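Local coordinates for protein CymD (Pseudomonas putida, PDB 6Z34) that forms an outer-membrane beta-barrel channel of the FadL family that takes up monoaromatic hydrocarbons, probably by lateral diffusion, at residues A[22-27]-A[37-42]; A[31-36]-A[225-230]. All blocks are in the same frame, centred on the assembly; numbering follows the deposited sequence.

Interaction 1: residues A[22-27]-A[37-42]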
loop_
_atom_site.group_PDB
_atom_site.type_symbol
_atom_site.label_atom_id
_atom_site.label_comp_id
_atom_site.label_asym_id
_atom_site.label_seq_id
_atom_site.Cartn_x
_atom_site.Cartn_y
_atom_site.Cartn_z
ATOM N N ALA A 22 -10.921 13.333 -7.864
ATOM C CA ALA A 22 -11.331 14.671 -8.240
ATOM C C ALA A 22 -11.397 15.616 -7.048
ATOM O O ALA A 22 -11.559 16.825 -7.242
ATOM C CB ALA A 22 -12.705 14.637 -8.936
ATOM N N PHE A 23 -11.255 15.106 -5.834
ATOM C CA PHE A 23 -11.427 15.895 -4.633
ATOM C C PHE A 23 -10.073 16.307 -4.063
ATOM O O PHE A 23 -9.153 15.487 -3.981
ATOM C CB PHE A 23 -12.205 15.105 -3.597
ATOM C CG PHE A 23 -12.641 15.929 -2.443
ATOM C CD1 PHE A 23 -11.882 15.977 -1.270
ATOM C CD2 PHE A 23 -13.802 16.674 -2.525
ATOM C CE1 PHE A 23 -12.298 16.761 -0.219
ATOM C CE2 PHE A 23 -14.221 17.439 -1.464
ATOM C CZ PHE A 23 -13.483 17.479 -0.314
ATOM N N ASN A 24 -9.967 17.574 -3.658
ATOM C CA ASN A 24 -8.733 18.110 -3.104
ATOM C C ASN A 24 -8.419 17.457 -1.768
ATOM O O ASN A 24 -8.917 17.906 -0.732
ATOM C CB ASN A 24 -8.829 19.615 -2.918
ATOM C CG ASN A 24 -7.550 20.194 -2.325
ATOM O OD1 ASN A 24 -6.542 19.499 -2.195
ATOM N ND2 ASN A 24 -7.585 21.472 -1.971
ATOM N N ILE A 25 -7.593 16.409 -1.777
ATOM C CA ILE A 25 -7.290 15.667 -0.559
ATOM C C ILE A 25 -6.014 16.231 0.056
ATOM O O ILE A 25 -5.475 15.674 1.023
ATOM C CB ILE A 25 -7.161 14.153 -0.821
ATOM C CG1 ILE A 25 -6.049 13.835 -1.823
ATOM C CG2 ILE A 25 -8.491 13.540 -1.259
ATOM C CD1 ILE A 25 -5.531 12.355 -1.684
ATOM N N GLY A 26 -5.525 17.341 -0.503
ATOM C CA GLY A 26 -4.312 17.967 -0.013
ATOM C C GLY A 26 -3.060 17.390 -0.658
ATOM O O GLY A 26 -3.086 16.848 -1.768
ATOM N N ALA A 27 -1.943 17.501 0.067
ATOM C CA ALA A 27 -0.660 17.057 -0.466
ATOM C C ALA A 27 -0.642 15.578 -0.813
ATOM O O ALA A 27 0.137 15.164 -1.678
ATOM C CB ALA A 27 0.451 17.320 0.549
ATOM N N LEU A 37 -3.487 18.576 -6.953
ATOM C CA LEU A 37 -2.629 19.527 -6.261
ATOM C C LEU A 37 -2.825 20.953 -6.746
ATOM O O LEU A 37 -2.570 21.883 -5.979
ATOM C CB LEU A 37 -1.170 19.133 -6.430
ATOM C CG LEU A 37 -0.837 17.754 -5.888
ATOM C CD1 LEU A 37 0.554 17.371 -6.354
ATOM C CD2 LEU A 37 -0.974 17.774 -4.367
ATOM N N THR A 38 -3.291 21.158 -7.984
ATOM C CA THR A 38 -3.614 22.522 -8.408
ATOM C C THR A 38 -4.765 23.131 -7.610
ATOM O O THR A 38 -4.943 24.351 -7.667
ATOM C CB THR A 38 -3.922 22.590 -9.919
ATOM O OG1 THR A 38 -5.066 21.785 -10.250
ATOM C CG2 THR A 38 -2.732 22.129 -10.714
ATOM N N GLN A 39 -5.519 22.326 -6.850
ATOM C CA GLN A 39 -6.572 22.835 -5.965
ATOM C C GLN A 39 -6.008 23.494 -4.703
ATOM O O GLN A 39 -6.716 24.272 -4.056
ATOM C CB GLN A 39 -7.510 21.693 -5.550
ATOM C CG GLN A 39 -8.855 21.630 -6.246
ATOM C CD GLN A 39 -8.746 21.181 -7.679
ATOM O OE1 GLN A 39 -8.607 19.985 -7.956
ATOM N NE2 GLN A 39 -8.821 22.135 -8.608
ATOM N N MET A 40 -4.767 23.192 -4.321
ATOM C CA MET A 40 -4.213 23.790 -3.111
ATOM C C MET A 40 -3.875 25.258 -3.332
ATOM O O MET A 40 -3.551 25.675 -4.444
ATOM C CB MET A 40 -2.950 23.050 -2.663
ATOM C CG MET A 40 -3.187 21.558 -2.409
ATOM S SD MET A 40 -1.657 20.700 -2.025
ATOM C CE MET A 40 -1.467 21.178 -0.307
ATOM N N GLN A 41 -3.937 26.034 -2.245
ATOM C CA GLN A 41 -3.594 27.452 -2.287
ATOM C C GLN A 41 -2.117 27.641 -2.613
ATOM O O GLN A 41 -1.281 26.770 -2.357
ATOM C CB GLN A 41 -3.917 28.136 -0.953
ATOM C CG GLN A 41 -5.383 28.073 -0.545
ATOM C CD GLN A 41 -6.159 29.289 -1.020
ATOM O OE1 GLN A 41 -5.952 30.400 -0.530
ATOM N NE2 GLN A 41 -7.054 29.085 -1.983
ATOM N N GLU A 42 -1.807 28.796 -3.192
ATOM C CA GLU A 42 -0.432 29.166 -3.476
ATOM C C GLU A 42 0.329 29.344 -2.170
ATOM O O GLU A 42 -0.229 29.779 -1.156
ATOM C CB GLU A 42 -0.384 30.453 -4.298
ATOM C CG GLU A 42 -1.107 30.361 -5.629
ATOM C CD GLU A 42 -0.892 31.586 -6.518
ATOM O OE1 GLU A 42 -1.248 32.704 -6.095
ATOM O OE2 GLU A 42 -0.376 31.431 -7.646
#
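N24 packs its amide against the aliphatic part of Q39, and the two side chains run antiparallel, side by side. N24 CG and N24 ND2 both lie 3.6 Å from Q39 CB. The two amide planes are turned 73° from each other. N24 CG lies anti to the backbone N (chi1 179°), which brings CG up against Q39 CB. The N24 side chain also crosses that of M40 at about a right angle, with N24 OD1 3.9 Å from M40 CG. Both segments lie ahead of the first wall strand, 43-58, in what corresponds to the N-terminal hatch that plugs the barrel in FadL channels. The polar bond is local: G26 N donates to N24 OD1 at 2.9 Å, from above the carbonyl plane, and closes an Asx turn. An alanine at N24 would probably leave G26 N without this acceptor and open a gap beside Q39 CB. The apolar side chains of M40 and L37 lie against the backbone of G26 and A27. M40 bends at its last torsion (chi3 79°), which puts CE 3.7 Å from A27 N. L37 CD2 reaches G26 O at 3.5 Å. V88 of strand 80-91 touches both A27 and M40.

Interaction 2: residues A[31-36]-A[225-230]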
loop_
_atom_site.group_PDB
_atom_site.type_symbol
_atom_site.label_atom_id
_atom_site.label_comp_id
_atom_site.label_asym_id
_atom_site.label_seq_id
_atom_site.Cartn_x
_atom_site.Cartn_y
_atom_site.Cartn_z
ATOM N N MET A 31 0.046 10.996 -4.198
ATOM C CA MET A 31 -0.041 9.543 -4.208
ATOM C C MET A 31 -1.392 9.050 -4.683
ATOM O O MET A 31 -1.658 7.854 -4.592
ATOM C CB MET A 31 0.243 8.976 -2.818
ATOM C CG MET A 31 1.684 9.153 -2.351
ATOM S SD MET A 31 2.893 8.247 -3.350
ATOM C CE MET A 31 2.112 6.662 -3.469
ATOM N N LEU A 32 -2.267 9.939 -5.157
ATOM C CA LEU A 32 -3.544 9.484 -5.697
ATOM C C LEU A 32 -3.689 10.057 -7.094
ATOM O O LEU A 32 -3.218 9.460 -8.076
ATOM C CB LEU A 32 -4.717 9.884 -4.805
ATOM C CG LEU A 32 -5.894 8.907 -4.964
ATOM C CD1 LEU A 32 -6.618 8.732 -3.639
ATOM C CD2 LEU A 32 -6.872 9.303 -6.066
ATOM N N ASN A 33 -4.307 11.228 -7.199
ATOM C CA ASN A 33 -4.344 11.938 -8.474
ATOM C C ASN A 33 -3.590 13.242 -8.280
ATOM O O ASN A 33 -4.122 14.203 -7.691
ATOM C CB ASN A 33 -5.771 12.174 -8.968
ATOM C CG ASN A 33 -5.813 12.881 -10.338
ATOM O OD1 ASN A 33 -4.772 13.084 -10.997
ATOM N ND2 ASN A 33 -7.019 13.254 -10.772
ATOM N N PRO A 34 -2.339 13.313 -8.728
ATOM C CA PRO A 34 -1.560 14.544 -8.542
ATOM C C PRO A 34 -2.157 15.757 -9.238
ATOM O O PRO A 34 -1.802 16.884 -8.878
ATOM C CB PRO A 34 -0.179 14.181 -9.112
ATOM C CG PRO A 34 -0.350 12.869 -9.817
ATOM C CD PRO A 34 -1.526 12.192 -9.229
ATOM N N ALA A 35 -3.078 15.582 -10.193
ATOM C CA ALA A 35 -3.725 16.752 -10.784
ATOM C C ALA A 35 -4.481 17.551 -9.734
ATOM O O ALA A 35 -4.660 18.765 -9.899
ATOM C CB ALA A 35 -4.674 16.343 -11.916
ATOM N N THR A 36 -4.887 16.912 -8.620
ATOM C CA THR A 36 -5.664 17.652 -7.623
ATOM C C THR A 36 -4.818 18.656 -6.850
ATOM O O THR A 36 -5.383 19.498 -6.144
ATOM C CB THR A 36 -6.354 16.721 -6.625
ATOM O OG1 THR A 36 -5.383 15.906 -5.966
ATOM C CG2 THR A 36 -7.456 15.844 -7.329
ATOM N N GLY A 225 -2.431 11.552 -14.129
ATOM C CA GLY A 225 -3.841 11.821 -13.942
ATOM C C GLY A 225 -4.236 13.186 -14.470
ATOM O O GLY A 225 -3.394 13.984 -14.871
ATOM N N LEU A 226 -5.545 13.435 -14.466
ATOM C CA LEU A 226 -6.080 14.741 -14.840
ATOM C C LEU A 226 -7.364 15.002 -14.064
ATOM O O LEU A 226 -7.971 14.084 -13.510
ATOM C CB LEU A 226 -6.331 14.864 -16.349
ATOM C CG LEU A 226 -7.410 13.973 -16.979
ATOM C CD1 LEU A 226 -8.780 14.624 -16.960
ATOM C CD2 LEU A 226 -7.044 13.602 -18.401
ATOM N N THR A 227 -7.747 16.281 -13.985
ATOM C CA THR A 227 -9.071 16.654 -13.506
ATOM C C THR A 227 -9.693 17.613 -14.502
ATOM O O THR A 227 -8.992 18.350 -15.202
ATOM C CB THR A 227 -9.058 17.292 -12.113
ATOM O OG1 THR A 227 -8.411 18.561 -12.168
ATOM C CG2 THR A 227 -8.326 16.424 -11.137
ATOM N N TYR A 228 -11.014 17.579 -14.578
ATOM C CA TYR A 228 -11.750 18.417 -15.518
ATOM C C TYR A 228 -12.988 18.951 -14.825
ATOM O O TYR A 228 -13.831 18.167 -14.369
ATOM C CB TYR A 228 -12.138 17.657 -16.785
ATOM C CG TYR A 228 -12.630 18.576 -17.889
ATOM C CD1 TYR A 228 -11.731 19.317 -18.651
ATOM C CD2 TYR A 228 -13.984 18.710 -18.159
ATOM C CE1 TYR A 228 -12.160 20.152 -19.654
ATOM C CE2 TYR A 228 -14.437 19.558 -19.169
ATOM C CZ TYR A 228 -13.516 20.277 -19.913
ATOM O OH TYR A 228 -13.941 21.119 -20.920
ATOM N N GLN A 229 -13.086 20.278 -14.735
ATOM C CA GLN A 229 -14.270 20.934 -14.178
ATOM C C GLN A 229 -15.267 21.121 -15.305
ATOM O O GLN A 229 -15.261 22.141 -15.989
ATOM C CB GLN A 229 -13.913 22.274 -13.553
ATOM C CG GLN A 229 -15.065 22.880 -12.790
ATOM C CD GLN A 229 -15.111 22.388 -11.360
ATOM O OE1 GLN A 229 -14.102 22.410 -10.663
ATOM N NE2 GLN A 229 -16.280 21.928 -10.918
ATOM N N LEU A 230 -16.129 20.130 -15.529
ATOM C CA LEU A 230 -17.026 20.271 -16.670
ATOM C C LEU A 230 -18.207 21.183 -16.358
ATOM O O LEU A 230 -18.723 21.855 -17.257
ATOM C CB LEU A 230 -17.505 18.901 -17.157
ATOM C CG LEU A 230 -17.987 17.771 -16.257
ATOM C CD1 LEU A 230 -19.116 18.200 -15.358
ATOM C CD2 LEU A 230 -18.469 16.665 -17.170
HETATM O O HOH W 1 -7.489 19.706 -10.259
#
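T227, N33 and A35 carry this contact between the hatch loop and a wall strand. N33 makes the polar link. Its ND2 donates to L226 O at 3.0 Å, with an N-H...O angle of 155°. The acceptor lies near the amide plane of N33, while the donor stands above the carbonyl plane of L226. The same ND2 also bonds to A21 O. N33 OD1 accepts from A35 N at 3.1 Å, which makes an Asx turn. The amide is therefore held at both ends. G225 passes close to this amide: OD1 is 3.3 Å from G225 CA, and a beta carbon on G225 would clash with that oxygen. A35 points its methyl at the strand, with CB 3.6 Å from L226 CA. T227 CG2 touches both of these hatch side chains, 3.4 Å from N33 ND2 and 3.7 Å from A35 CB. The T227 methyl stands anti to its own carbonyl carbon, on the side where it meets N33 and A35. T36 CG2 meets T227 CG2 at 3.9 Å. T36 OG1 and T36 N both donate to N33 O, so two donors grip this oxygen at the start of 3-10 segment 34-36. Strand 198-229 pairs here with strand 151-171 through G154 and S152, and with strand 234-259 through I238 and V236. N33 also touches V239 of strand 234-259, and P34 touches S156 of strand 151-171.

In the fold
Interactions 1 and 2 share one hatch loop, and their centres are 9 Å apart. Their segments alternate along the chain: residues 31-36 lie between 22-27 and 37-42. Interaction 1 folds the loop on itself, while interaction 2 fastens it to the barrel wall. They touch directly: F23 O is 3.8 Å from T36 CG2, and I25 CD1 is 4.1 Å from L32 CB. T38 OG1 bonds to A35 O and to S152 OG, and S152 also pairs with T227 through the backbone. R235 bonds to A22 O and touches T227, so R235 borders both contacts. The contact centres lie about 21 and 20 Å from the centre of the chain, on the same side of it.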